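Local atomic coordinates of cytosine-specific methyltransferase (Escherichia coli O157:H7 EDL933, PDB entry 3G7U), a protein that probably transfers a methyl group from S-adenosyl-L-methionine to carbon 5 of cytosine in DNA, as a prophage-encoded member of the C5-methyltransferase family. Residues D53-K63 with L99-L110. Numbering follows the deposited sequence.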
ATOM      1  N   ASP A  53      -6.295 -18.807  -2.138  1.00 25.21           N
ATOM      2  CA  ASP A  53      -7.587 -18.302  -2.420  1.00 28.24           C
ATOM      3  C   ASP A  53      -8.376 -18.278  -1.108  1.00 28.45           C
ATOM      4  O   ASP A  53      -8.580 -19.328  -0.462  1.00 27.42           O
ATOM      5  CB  ASP A  53      -8.184 -19.304  -3.403  1.00 24.00           C
ATOM      6  CG  ASP A  53      -9.457 -18.810  -4.079  1.00 36.88           C
ATOM      7  OD1 ASP A  53     -10.289 -18.155  -3.433  1.00 37.35           O
ATOM      8  OD2 ASP A  53      -9.643 -19.147  -5.272  1.00 42.10           O
ATOM      9  N   VAL A  54      -8.849 -17.089  -0.728  1.00 24.55           N
ATOM     10  CA  VAL A  54      -9.580 -16.886   0.525  0.50 26.05           C
ATOM     11  C   VAL A  54     -10.883 -17.720   0.542  1.00 27.87           C
ATOM     12  O   VAL A  54     -11.430 -18.050   1.594  1.00 32.00           O
ATOM     13  CB  VAL A  54      -9.770 -15.351   0.786  0.50 28.18           C
ATOM     14  CG1 VAL A  54     -10.989 -15.045   1.577  0.50 27.08           C
ATOM     15  CG2 VAL A  54      -8.551 -14.767   1.472  0.50 30.81           C
ATOM     16  N   SER A  55     -11.384 -18.078  -0.641  1.00 29.31           N
ATOM     17  CA  SER A  55     -12.590 -18.920  -0.719  1.00 30.63           C
ATOM     18  C   SER A  55     -12.427 -20.329  -0.113  1.00 31.91           C
ATOM     19  O   SER A  55     -13.426 -20.995   0.220  1.00 33.88           O
ATOM     20  CB  SER A  55     -13.112 -19.021  -2.152  1.00 30.15           C
ATOM     21  OG  SER A  55     -12.375 -19.951  -2.913  1.00 34.78           O
ATOM     22  N   LEU A  56     -11.178 -20.748   0.030  1.00 26.33           N
ATOM     23  CA  LEU A  56     -10.806 -22.073   0.551  1.00 24.85           C
ATOM     24  C   LEU A  56     -10.482 -21.993   2.052  1.00 24.02           C
ATOM     25  O   LEU A  56     -10.003 -22.971   2.644  1.00 28.90           O
ATOM     26  CB  LEU A  56      -9.606 -22.614  -0.232  1.00 21.66           C
ATOM     27  CG  LEU A  56      -9.841 -22.891  -1.740  1.00 27.75           C
ATOM     28  CD1 LEU A  56      -8.614 -23.536  -2.324  1.00 29.04           C
ATOM     29  CD2 LEU A  56     -11.046 -23.820  -1.900  1.00 28.38           C
ATOM     30  N   LEU A  57     -10.720 -20.815   2.648  1.00 25.99           N
ATOM     31  CA  LEU A  57     -10.428 -20.558   4.074  1.00 22.87           C
ATOM     32  C   LEU A  57     -11.707 -20.414   4.886  1.00 26.15           C
ATOM     33  O   LEU A  57     -12.748 -19.975   4.390  1.00 26.57           O
ATOM     34  CB  LEU A  57      -9.528 -19.313   4.287  1.00 23.22           C
ATOM     35  CG  LEU A  57      -8.169 -19.320   3.562  1.00 19.81           C
ATOM     36  CD1 LEU A  57      -7.406 -18.029   3.878  1.00 23.35           C
ATOM     37  CD2 LEU A  57      -7.294 -20.591   3.859  1.00 23.59           C
ATOM     38  N   ASN A  58     -11.601 -20.778   6.166  1.00 24.35           N
ATOM     39  CA  ASN A  58     -12.610 -20.475   7.157  1.00 22.73           C
ATOM     40  C   ASN A  58     -11.897 -20.302   8.495  1.00 18.12           C
ATOM     41  O   ASN A  58     -10.670 -20.474   8.578  1.00 25.41           O
ATOM     42  CB  ASN A  58     -13.695 -21.555   7.217  1.00 25.33           C
ATOM     43  CG  ASN A  58     -13.149 -22.912   7.607  1.00 24.72           C
ATOM     44  OD1 ASN A  58     -12.264 -23.008   8.458  1.00 25.36           O
ATOM     45  ND2 ASN A  58     -13.640 -23.959   6.954  1.00 25.98           N
ATOM     46  N   ALA A  59     -12.642 -19.920   9.536  1.00 19.72           N
ATOM     47  CA  ALA A  59     -12.035 -19.627  10.821  1.00 23.80           C
ATOM     48  C   ALA A  59     -11.261 -20.814  11.387  1.00 21.97           C
ATOM     49  O   ALA A  59     -10.187 -20.637  11.957  1.00 22.62           O
ATOM     50  CB  ALA A  59     -13.157 -19.187  11.823  1.00 26.45           C
ATOM     51  N   GLU A  60     -11.803 -22.018  11.244  1.00 27.02           N
ATOM     52  CA  GLU A  60     -11.131 -23.208  11.823  1.00 31.09           C
ATOM     53  C   GLU A  60      -9.832 -23.538  11.090  1.00 25.30           C
ATOM     54  O   GLU A  60      -8.838 -23.928  11.703  1.00 26.92           O
ATOM     55  CB  GLU A  60     -12.058 -24.434  11.815  1.00 34.20           C
ATOM     56  CG  GLU A  60     -12.944 -24.545  13.056  1.00 49.55           C
ATOM     57  CD  GLU A  60     -12.145 -24.581  14.383  1.00 56.98           C
ATOM     58  OE1 GLU A  60     -11.182 -25.373  14.522  1.00 61.22           O
ATOM     59  OE2 GLU A  60     -12.492 -23.808  15.298  1.00 59.10           O
ATOM     60  N   ILE A  61      -9.845 -23.365   9.772  1.00 22.65           N
ATOM     61  CA  ILE A  61      -8.650 -23.642   8.966  1.00 21.77           C
ATOM     62  C   ILE A  61      -7.579 -22.647   9.387  1.00 21.76           C
ATOM     63  O   ILE A  61      -6.404 -23.005   9.646  1.00 21.87           O
ATOM     64  CB  ILE A  61      -8.993 -23.540   7.453  1.00 23.87           C
ATOM     65  CG1 ILE A  61      -9.844 -24.753   7.080  1.00 26.02           C
ATOM     66  CG2 ILE A  61      -7.746 -23.549   6.584  1.00 22.99           C
ATOM     67  CD1 ILE A  61     -10.358 -24.706   5.678  1.00 25.05           C
ATOM     68  N   ILE A  62      -7.989 -21.386   9.472  1.00 23.77           N
ATOM     69  CA  ILE A  62      -7.047 -20.330   9.902  1.00 19.62           C
ATOM     70  C   ILE A  62      -6.455 -20.534  11.297  1.00 23.98           C
ATOM     71  O   ILE A  62      -5.249 -20.359  11.504  1.00 21.63           O
ATOM     72  CB  ILE A  62      -7.669 -18.913   9.724  1.00 24.35           C
ATOM     73  CG1 ILE A  62      -7.721 -18.613   8.223  1.00 24.84           C
ATOM     74  CG2 ILE A  62      -6.806 -17.880  10.425  1.00 22.87           C
ATOM     75  CD1 ILE A  62      -8.628 -17.439   7.811  1.00 22.77           C
ATOM     76  N   LYS A  63      -7.290 -20.923  12.260  1.00 24.91           N
ATOM     77  CA  LYS A  63      -6.774 -21.250  13.606  1.00 27.90           C
ATOM     78  C   LYS A  63      -5.810 -22.449  13.559  1.00 25.90           C
ATOM     79  O   LYS A  63      -4.807 -22.466  14.284  1.00 25.95           O
ATOM     80  CB  LYS A  63      -7.936 -21.522  14.578  1.00 28.86           C
ATOM     81  CG  LYS A  63      -8.791 -20.299  14.918  1.00 31.03           C
ATOM     82  CD  LYS A  63     -10.195 -20.746  15.400  1.00 31.85           C
ATOM     83  CE  LYS A  63     -11.044 -19.569  15.855  1.00 35.24           C
ATOM     84  NZ  LYS A  63     -12.451 -20.017  16.132  1.00 41.68           N
ATOM     85  N   LEU A  99     -15.197 -13.191  -3.891  1.00 29.17           N
ATOM     86  CA  LEU A  99     -14.104 -12.927  -2.926  1.00 27.39           C
ATOM     87  C   LEU A  99     -14.394 -11.806  -1.927  1.00 29.80           C
ATOM     88  O   LEU A  99     -13.964 -11.852  -0.758  1.00 27.74           O
ATOM     89  CB  LEU A  99     -12.767 -12.686  -3.647  1.00 27.55           C
ATOM     90  CG  LEU A  99     -12.205 -13.901  -4.400  1.00 31.98           C
ATOM     91  CD1 LEU A  99     -11.074 -13.491  -5.312  1.00 35.12           C
ATOM     92  CD2 LEU A  99     -11.780 -15.020  -3.459  1.00 29.42           C
ATOM     93  N   TYR A 100     -15.114 -10.783  -2.393  1.00 27.26           N
ATOM     94  CA  TYR A 100     -15.576  -9.698  -1.533  1.00 28.57           C
ATOM     95  C   TYR A 100     -16.351 -10.224  -0.340  1.00 26.79           C
ATOM     96  O   TYR A 100     -16.101  -9.840   0.803  1.00 28.41           O
ATOM     97  CB  TYR A 100     -16.481  -8.743  -2.345  1.00 28.65           C
ATOM     98  CG  TYR A 100     -16.886  -7.503  -1.586  1.00 30.67           C
ATOM     99  CD1 TYR A 100     -16.036  -6.401  -1.526  1.00 29.67           C
ATOM    100  CD2 TYR A 100     -18.116  -7.421  -0.920  1.00 34.39           C
ATOM    101  CE1 TYR A 100     -16.367  -5.272  -0.819  1.00 30.97           C
ATOM    102  CE2 TYR A 100     -18.459  -6.259  -0.193  1.00 31.63           C
ATOM    103  CZ  TYR A 100     -17.568  -5.190  -0.171  1.00 33.35           C
ATOM    104  OH  TYR A 100     -17.850  -4.032   0.517  1.00 34.83           O
ATOM    105  N   MET A 101     -17.317 -11.099  -0.639  1.00 29.00           N
ATOM    106  CA  MET A 101     -18.179 -11.695   0.376  1.00 30.54           C
ATOM    107  C   MET A 101     -17.421 -12.616   1.337  1.00 28.15           C
ATOM    108  O   MET A 101     -17.769 -12.684   2.517  1.00 28.11           O
ATOM    109  CB  MET A 101     -19.305 -12.479  -0.294  1.00 28.77           C
ATOM    110  CG  MET A 101     -20.443 -11.627  -0.915  1.00 40.76           C
ATOM    111  SD  MET A 101     -21.274 -10.501   0.235  1.00 42.04           S
ATOM    112  CE  MET A 101     -21.406 -11.437   1.770  1.00 33.97           C
ATOM    113  N   HIS A 102     -16.376 -13.288   0.836  1.00 28.19           N
ATOM    114  CA  HIS A 102     -15.517 -14.165   1.678  1.00 24.98           C
ATOM    115  C   HIS A 102     -14.715 -13.395   2.696  1.00 25.14           C
ATOM    116  O   HIS A 102     -14.451 -13.899   3.792  1.00 24.60           O
ATOM    117  CB  HIS A 102     -14.559 -14.991   0.810  1.00 23.70           C
ATOM    118  CG  HIS A 102     -15.228 -16.079   0.034  1.00 26.93           C
ATOM    119  ND1 HIS A 102     -15.972 -17.068   0.635  1.00 32.97           N
ATOM    120  CD2 HIS A 102     -15.282 -16.322  -1.297  1.00 31.39           C
ATOM    121  CE1 HIS A 102     -16.440 -17.884  -0.292  1.00 32.08           C
ATOM    122  NE2 HIS A 102     -16.050 -17.445  -1.474  1.00 31.88           N
ATOM    123  N   PHE A 103     -14.293 -12.173   2.351  1.00 23.33           N
ATOM    124  CA  PHE A 103     -13.636 -11.314   3.332  1.00 23.97           C
ATOM    125  C   PHE A 103     -14.550 -11.149   4.538  1.00 23.05           C
ATOM    126  O   PHE A 103     -14.127 -11.287   5.700  1.00 23.21           O
ATOM    127  CB  PHE A 103     -13.281  -9.906   2.758  1.00 22.37           C
ATOM    128  CG  PHE A 103     -12.585  -8.982   3.736  1.00 19.17           C
ATOM    129  CD1 PHE A 103     -11.210  -8.984   3.833  1.00 24.87           C
ATOM    130  CD2 PHE A 103     -13.310  -8.052   4.507  1.00 18.69           C
ATOM    131  CE1 PHE A 103     -10.579  -8.138   4.716  1.00 20.60           C
ATOM    132  CE2 PHE A 103     -12.692  -7.216   5.391  1.00 18.93           C
ATOM    133  CZ  PHE A 103     -11.330  -7.241   5.498  1.00 22.45           C
ATOM    134  N   TYR A 104     -15.784 -10.769   4.262  1.00 23.58           N
ATOM    135  CA  TYR A 104     -16.734 -10.468   5.317  1.00 24.99           C
ATOM    136  C   TYR A 104     -17.226 -11.749   6.012  1.00 21.62           C
ATOM    137  O   TYR A 104     -17.515 -11.703   7.190  1.00 26.24           O
ATOM    138  CB  TYR A 104     -17.891  -9.602   4.812  1.00 24.38           C
ATOM    139  CG  TYR A 104     -17.391  -8.193   4.593  1.00 25.30           C
ATOM    140  CD1 TYR A 104     -17.248  -7.335   5.657  1.00 24.97           C
ATOM    141  CD2 TYR A 104     -17.008  -7.750   3.320  1.00 29.10           C
ATOM    142  CE1 TYR A 104     -16.730  -6.042   5.499  1.00 25.28           C
ATOM    143  CE2 TYR A 104     -16.510  -6.442   3.137  1.00 24.35           C
ATOM    144  CZ  TYR A 104     -16.379  -5.610   4.221  1.00 28.04           C
ATOM    145  OH  TYR A 104     -15.895  -4.333   4.074  1.00 30.43           O
ATOM    146  N   ARG A 105     -17.257 -12.852   5.285  1.00 22.89           N
ATOM    147  CA  ARG A 105     -17.542 -14.151   5.933  1.00 24.34           C
ATOM    148  C   ARG A 105     -16.486 -14.456   6.977  1.00 25.90           C
ATOM    149  O   ARG A 105     -16.800 -14.858   8.100  1.00 27.09           O
ATOM    150  CB  ARG A 105     -17.671 -15.274   4.904  1.00 27.40           C
ATOM    151  CG  ARG A 105     -17.808 -16.655   5.517  1.00 25.18           C
ATOM    152  CD  ARG A 105     -17.881 -17.761   4.453  1.00 26.70           C
ATOM    153  NE  ARG A 105     -16.713 -17.806   3.551  1.00 28.93           N
ATOM    154  CZ  ARG A 105     -15.511 -18.299   3.867  1.00 30.92           C
ATOM    155  NH1 ARG A 105     -15.284 -18.804   5.083  1.00 28.21           N
ATOM    156  NH2 ARG A 105     -14.519 -18.294   2.966  1.00 28.27           N
ATOM    157  N   LEU A 106     -15.220 -14.254   6.619  1.00 25.55           N
ATOM    158  CA  LEU A 106     -14.111 -14.497   7.537  1.00 24.75           C
ATOM    159  C   LEU A 106     -14.141 -13.592   8.737  1.00 24.73           C
ATOM    160  O   LEU A 106     -13.845 -14.019   9.840  1.00 25.29           O
ATOM    161  CB  LEU A 106     -12.767 -14.407   6.807  1.00 24.93           C
ATOM    162  CG  LEU A 106     -12.496 -15.581   5.873  1.00 24.25           C
ATOM    163  CD1 LEU A 106     -11.209 -15.363   5.098  1.00 25.36           C
ATOM    164  CD2 LEU A 106     -12.355 -16.859   6.723  1.00 24.27           C
ATOM    165  N   VAL A 107     -14.483 -12.323   8.549  1.00 23.92           N
ATOM    166  CA  VAL A 107     -14.638 -11.434   9.690  1.00 22.68           C
ATOM    167  C   VAL A 107     -15.738 -11.972  10.672  1.00 23.67           C
ATOM    168  O   VAL A 107     -15.582 -11.959  11.902  1.00 28.11           O
ATOM    169  CB  VAL A 107     -14.973  -9.990   9.238  1.00 26.72           C
ATOM    170  CG1 VAL A 107     -15.416  -9.163  10.428  1.00 28.04           C
ATOM    171  CG2 VAL A 107     -13.741  -9.337   8.544  1.00 20.69           C
ATOM    172  N   SER A 108     -16.828 -12.418  10.089  1.00 27.92           N
ATOM    173  CA  SER A 108     -17.980 -12.880  10.841  1.00 32.29           C
ATOM    174  C   SER A 108     -17.598 -14.146  11.634  1.00 31.72           C
ATOM    175  O   SER A 108     -17.895 -14.255  12.825  1.00 31.70           O
ATOM    176  CB  SER A 108     -19.095 -13.218   9.864  1.00 32.03           C
ATOM    177  OG  SER A 108     -20.256 -13.570  10.595  1.00 45.30           O
ATOM    178  N   GLU A 109     -16.898 -15.058  10.958  1.00 28.02           N
ATOM    179  CA  GLU A 109     -16.471 -16.337  11.552  1.00 27.59           C
ATOM    180  C   GLU A 109     -15.395 -16.134  12.612  1.00 30.49           C
ATOM    181  O   GLU A 109     -15.382 -16.804  13.653  1.00 28.55           O
ATOM    182  CB  GLU A 109     -15.965 -17.273  10.452  1.00 25.23           C
ATOM    183  CG  GLU A 109     -17.024 -17.785   9.456  1.00 27.46           C
ATOM    184  CD  GLU A 109     -16.404 -18.672   8.416  1.00 28.44           C
ATOM    185  OE1 GLU A 109     -15.177 -18.870   8.527  1.00 32.51           O
ATOM    186  OE2 GLU A 109     -17.103 -19.199   7.519  1.00 32.63           O
ATOM    187  N   LEU A 110     -14.455 -15.222  12.363  1.00 25.13           N
ATOM    188  CA  LEU A 110     -13.352 -15.037  13.293  1.00 26.81           C
ATOM    189  C   LEU A 110     -13.604 -14.072  14.428  1.00 30.10           C
ATOM    190  O   LEU A 110     -12.888 -14.113  15.433  1.00 28.02           O
ATOM    191  CB  LEU A 110     -12.053 -14.662  12.577  1.00 25.81           C
ATOM    192  CG  LEU A 110     -11.363 -15.787  11.781  1.00 25.13           C
ATOM    193  CD1 LEU A 110     -10.348 -15.250  10.768  1.00 30.22           C
ATOM    194  CD2 LEU A 110     -10.679 -16.740  12.773  1.00 29.35           C
TER
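L110, V54 and L106 bury the most surface where loop and helix start 53-63 lies against helix 99-110, and they illustrate how a loop leading into a helix can be joined to a neighbouring helix by apolar branches and backbone-directed polar groups together. In the conformer described here, V54 CG1 meets L106 CD1 at 3.5 Å and passes H102 CB. The other branch of L106, CD2, lies against N58 CA and I62 CD1. One turn on, L110 CD2 rests on A59 CB at 3.6 Å, while its CD1 touches I62 CD1, the two side chains crossing at about a right angle.

A row of polar groups runs along this apolar seam. R105, bent at chi3 (58°), presents its guanidinium end-on, NH1 and NH2 both donating to L57 O (2.9 and 2.8 Å). H102 ND1, coplanar with the guanidinium, accepts from R105 NE, and E109 OE2 bridges to NH1, so the group's rotation is fixed. E109 OE1 takes the A59 N-H at 2.9 Å, and S55 CA sits over the H102 ring centre. The axes of helix segments 59-63 and 99-110 cross at -73°, on one side of the mixed seven-stranded sheet of the Rossmann-like class I methyltransferase fold.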